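Local coordinates for uncharacterized protein GSU0716 (Geobacter sulfurreducens PCA, PDB 3BIJ) that is of uncharacterized function but belongs to the caspase-like C14 peptidase family and probably acts as a cysteine-type endopeptidase, at residues Gly24-Cys29 / Ser82-Gln87; Ala13-His18 / Cys104-Glu109. One frame throughout, in Å; residues are numbered along the deposited sequence.

Interaction 1. Residues Gly24-Cys29 / Ser82-Gln87; sequences GKLNAC and SGHGGQ
The imidazole of H84 meets L26 and G24 where the loop leading into helix 29-42 passes strand 76-89 of the caspase-like fold. S82-G83-H84-G85 fits the Ser-Gly-His-Gly pattern that carries the catalytic histidine in C14 peptidases, so this loop probably borders the active site. H84 is a case of a ring held largely by backbone and methyl contacts on the loop side, with the W22 ring added from outside the two segments. From CB the side chain turns with CG anti to the carbonyl carbon (chi1 -84°), and CG comes no nearer than 4.1 Å to L26 CD1. H84 ND1 lies 3.6 Å from L26 CD1, badly angled for a bond to G24 O. Further out, H84 CE1 touches G24 O at 3.1 Å, the oxygen in the ring plane at its edge. L26 CD1 sits over one face in a CH-pi contact, 3.7 Å from the ring centroid, and L26 CD2 approaches H84 NE2 at 3.8 Å. A CB on G24, whose phi is positive, would fall 3.3 Å from H84 ND1. Two residues earlier, S82 OG is hydrogen-bonded to D32 OD1, while C29 CB packs 3.5 Å from S82 O and C29 SG lies 4.0 Å from G83 N.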
# COMPACT_ATOMS: atom_id res chain seq x y z
N GLY A 24 4.48 -29.12 4.70
CA GLY A 24 3.83 -28.28 5.69
C GLY A 24 4.80 -27.69 6.68
O GLY A 24 4.54 -27.66 7.88
N LYS A 25 5.94 -27.22 6.18
CA LYS A 25 6.97 -26.64 7.03
C LYS A 25 6.54 -25.39 7.80
O LYS A 25 5.87 -24.50 7.26
CB LYS A 25 8.21 -26.33 6.19
CG LYS A 25 9.03 -27.56 5.79
CD LYS A 25 10.29 -27.74 6.65
CE LYS A 25 9.93 -27.81 8.15
NZ LYS A 25 11.10 -27.90 9.09
N LEU A 26 6.94 -25.35 9.06
CA LEU A 26 6.68 -24.22 9.96
C LEU A 26 7.86 -24.19 10.92
O LEU A 26 8.56 -25.19 11.07
CB LEU A 26 5.38 -24.42 10.74
CG LEU A 26 4.09 -24.40 9.93
CD1 LEU A 26 2.94 -24.89 10.78
CD2 LEU A 26 3.82 -22.99 9.41
N ASN A 27 8.10 -23.07 11.58
CA ASN A 27 9.24 -23.05 12.47
C ASN A 27 9.01 -22.32 13.77
O ASN A 27 9.73 -21.38 14.10
CB ASN A 27 10.44 -22.47 11.73
CG ASN A 27 10.11 -21.18 11.02
OD1 ASN A 27 9.71 -20.20 11.65
ND2 ASN A 27 10.27 -21.16 9.71
N ALA A 28 8.02 -22.78 14.53
CA ALA A 28 7.67 -22.18 15.81
C ALA A 28 6.66 -23.06 16.53
O ALA A 28 6.30 -22.79 17.67
CB ALA A 28 7.10 -20.79 15.60
N CYS A 29 6.21 -24.12 15.86
CA CYS A 29 5.24 -25.01 16.47
C CYS A 29 5.88 -25.86 17.56
O CYS A 29 5.27 -26.06 18.61
CB CYS A 29 4.60 -25.89 15.39
SG CYS A 29 3.66 -24.91 14.20
N SER A 82 -0.14 -26.96 18.12
CA SER A 82 0.38 -25.99 17.19
C SER A 82 0.76 -26.76 15.95
O SER A 82 1.63 -27.64 15.97
CB SER A 82 1.58 -25.24 17.77
OG SER A 82 1.13 -24.25 18.67
N GLY A 83 0.06 -26.46 14.86
CA GLY A 83 0.31 -27.12 13.60
C GLY A 83 -0.64 -26.55 12.58
O GLY A 83 -1.29 -25.54 12.83
N HIS A 84 -0.72 -27.19 11.42
CA HIS A 84 -1.60 -26.73 10.35
C HIS A 84 -3.00 -27.24 10.56
O HIS A 84 -3.20 -28.30 11.17
CB HIS A 84 -1.12 -27.25 9.00
CG HIS A 84 -0.06 -26.41 8.36
ND1 HIS A 84 1.26 -26.82 8.27
CD2 HIS A 84 -0.11 -25.18 7.80
CE1 HIS A 84 1.97 -25.87 7.68
NE2 HIS A 84 1.16 -24.87 7.39
N GLY A 85 -3.97 -26.50 10.05
CA GLY A 85 -5.35 -26.90 10.14
C GLY A 85 -5.71 -27.40 8.75
O GLY A 85 -5.42 -26.73 7.77
N GLY A 86 -6.32 -28.57 8.66
CA GLY A 86 -6.65 -29.09 7.34
C GLY A 86 -8.12 -29.13 7.02
O GLY A 86 -8.97 -28.79 7.84
N GLN A 87 -8.43 -29.55 5.80
CA GLN A 87 -9.81 -29.68 5.36
C GLN A 87 -9.86 -30.86 4.41
O GLN A 87 -8.99 -31.02 3.55
CB GLN A 87 -10.27 -28.40 4.65
CG GLN A 87 -10.22 -27.17 5.53
CD GLN A 87 -10.92 -25.96 4.92
OE1 GLN A 87 -10.79 -25.69 3.72
NE2 GLN A 87 -11.63 -25.21 5.76

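Interaction 2. Residues Ala13-His18 / Cys104-Glu109; sequences AVDPKH and CLFDGE
F106 lays its ring against the backbone of V14 and D15, a worked case of an aromatic side chain packing on a peptide group. D15 N lies 3.6 Å above the ring plane, over its centre, and V14 C is over the same face, nearer the rim. D15 CB closes on F106 CE1 at 3.4 Å, and A13 O reaches the ring edge, near CD2. The first torsion of F106 sets CG anti to the backbone N (chi1 -168°), 3.9 Å from D15 N. D15 N gives a weak hydrogen bond to F106 O (3.3 Å). The H18 ring takes G108 CA over one face, a CH-pi contact 3.8 Å from the centroid, with D107 O above that same face. V14 CG1 rests 3.7 Å from C104 O. Outside this shell, D15 is fixed by its own segment: OD2 accepts from K17 N in an Asx turn, and OD1 forms a salt bridge with K17 NZ at 2.9 Å. V14 and F106 have backbone hydrogen bonds to A23 and A55, and L105 O is hydrogen-bonded to Y19 OH. An alanine in place of F106 would probably leave the V14-D15 peptide and D15 CB without their covering ring, opening a gap between the loops. D15 spends its charge on K17, and no salt bridge links the two loops, which are joined by packing and one weak hydrogen bond.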
# COMPACT_ATOMS: atom_id res chain seq x y z
N ALA A 13 6.34 -29.60 10.63
CA ALA A 13 6.57 -30.37 9.41
C ALA A 13 5.65 -31.58 9.46
O ALA A 13 5.23 -32.01 10.53
CB ALA A 13 8.02 -30.81 9.31
N VAL A 14 5.31 -32.10 8.28
CA VAL A 14 4.48 -33.29 8.18
C VAL A 14 5.07 -34.21 7.11
O VAL A 14 5.99 -33.82 6.39
CB VAL A 14 3.02 -32.96 7.82
CG1 VAL A 14 2.42 -32.07 8.89
CG2 VAL A 14 2.93 -32.30 6.45
N ASP A 15 4.55 -35.42 7.01
CA ASP A 15 5.07 -36.38 6.04
C ASP A 15 4.63 -36.09 4.61
O ASP A 15 3.49 -36.34 4.24
CB ASP A 15 4.65 -37.80 6.44
CG ASP A 15 5.30 -38.87 5.56
OD1 ASP A 15 4.93 -40.05 5.69
OD2 ASP A 15 6.18 -38.52 4.75
N PRO A 16 5.54 -35.57 3.78
CA PRO A 16 5.17 -35.27 2.39
C PRO A 16 4.73 -36.51 1.63
O PRO A 16 4.01 -36.42 0.63
CB PRO A 16 6.43 -34.63 1.82
CG PRO A 16 7.52 -35.31 2.59
CD PRO A 16 6.98 -35.36 4.00
N LYS A 17 5.15 -37.67 2.11
CA LYS A 17 4.80 -38.94 1.49
C LYS A 17 3.30 -39.22 1.62
O LYS A 17 2.77 -40.13 0.98
CB LYS A 17 5.62 -40.07 2.13
CG LYS A 17 7.11 -40.03 1.72
CD LYS A 17 8.10 -40.26 2.90
CE LYS A 17 7.99 -41.67 3.51
NZ LYS A 17 6.96 -41.73 4.60
N HIS A 18 2.60 -38.44 2.44
CA HIS A 18 1.17 -38.63 2.59
C HIS A 18 0.41 -37.40 2.08
O HIS A 18 -0.67 -37.50 1.50
CB HIS A 18 0.82 -38.90 4.05
CG HIS A 18 -0.65 -38.88 4.34
ND1 HIS A 18 -1.36 -37.72 4.53
CD2 HIS A 18 -1.56 -39.89 4.42
CE1 HIS A 18 -2.64 -38.00 4.72
NE2 HIS A 18 -2.78 -39.31 4.65
N CYS A 104 -3.63 -31.17 10.85
CA CYS A 104 -2.70 -31.86 9.98
C CYS A 104 -1.59 -32.49 10.79
O CYS A 104 -0.57 -31.87 11.11
CB CYS A 104 -2.12 -30.91 8.95
SG CYS A 104 -3.36 -30.34 7.83
N LEU A 105 -1.82 -33.74 11.15
CA LEU A 105 -0.82 -34.45 11.93
C LEU A 105 0.21 -35.01 10.94
O LEU A 105 -0.02 -35.03 9.73
CB LEU A 105 -1.49 -35.55 12.78
CG LEU A 105 -2.46 -35.01 13.86
CD1 LEU A 105 -2.98 -36.14 14.69
CD2 LEU A 105 -1.75 -34.00 14.76
N PHE A 106 1.35 -35.43 11.45
CA PHE A 106 2.42 -35.92 10.60
C PHE A 106 1.97 -37.10 9.76
O PHE A 106 2.19 -37.16 8.55
CB PHE A 106 3.62 -36.31 11.47
CG PHE A 106 4.88 -36.55 10.70
CD1 PHE A 106 5.13 -37.80 10.14
CD2 PHE A 106 5.82 -35.54 10.54
CE1 PHE A 106 6.28 -38.03 9.42
CE2 PHE A 106 6.99 -35.76 9.82
CZ PHE A 106 7.22 -37.01 9.26
N ASP A 107 1.30 -38.02 10.44
CA ASP A 107 0.77 -39.24 9.84
C ASP A 107 -0.30 -38.96 8.76
O ASP A 107 -0.34 -39.62 7.72
CB ASP A 107 0.19 -40.09 10.97
CG ASP A 107 0.32 -41.55 10.71
OD1 ASP A 107 1.17 -41.91 9.86
OD2 ASP A 107 -0.41 -42.34 11.37
N GLY A 108 -1.17 -38.00 9.05
CA GLY A 108 -2.25 -37.65 8.16
C GLY A 108 -3.17 -36.68 8.90
O GLY A 108 -2.79 -36.12 9.93
N GLU A 109 -4.39 -36.48 8.40
CA GLU A 109 -5.30 -35.54 9.05
C GLU A 109 -6.24 -36.18 10.06
O GLU A 109 -6.73 -37.28 9.86
CB GLU A 109 -6.12 -34.79 8.00
CG GLU A 109 -5.27 -34.06 6.99
CD GLU A 109 -6.08 -33.47 5.87
OE1 GLU A 109 -6.88 -32.56 6.14
OE2 GLU A 109 -5.91 -33.93 4.72

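In the fold
Leaving strand 4-10, the chain first runs through 13-18, then 24-29, and enters helix 29-42. It later builds strand 76-89, whose segment 82-87 returns to 24-29 and closes interaction 1, with 52 residues between its segments. After strand 99-104 the loop 104-109 comes back to 13-18, so interaction 2 closes a longer loop of 85 intervening residues in which interaction 1 is nested. Their centres lie 10 Å apart, and they touch directly: H84 O and C104 N, 2.9 Å apart, form a probable hydrogen bond. Together they tie the long loop between strand 4-10 and helix 29-42 to strand 76-89 and to the connection between strands 99-104 and 109-111.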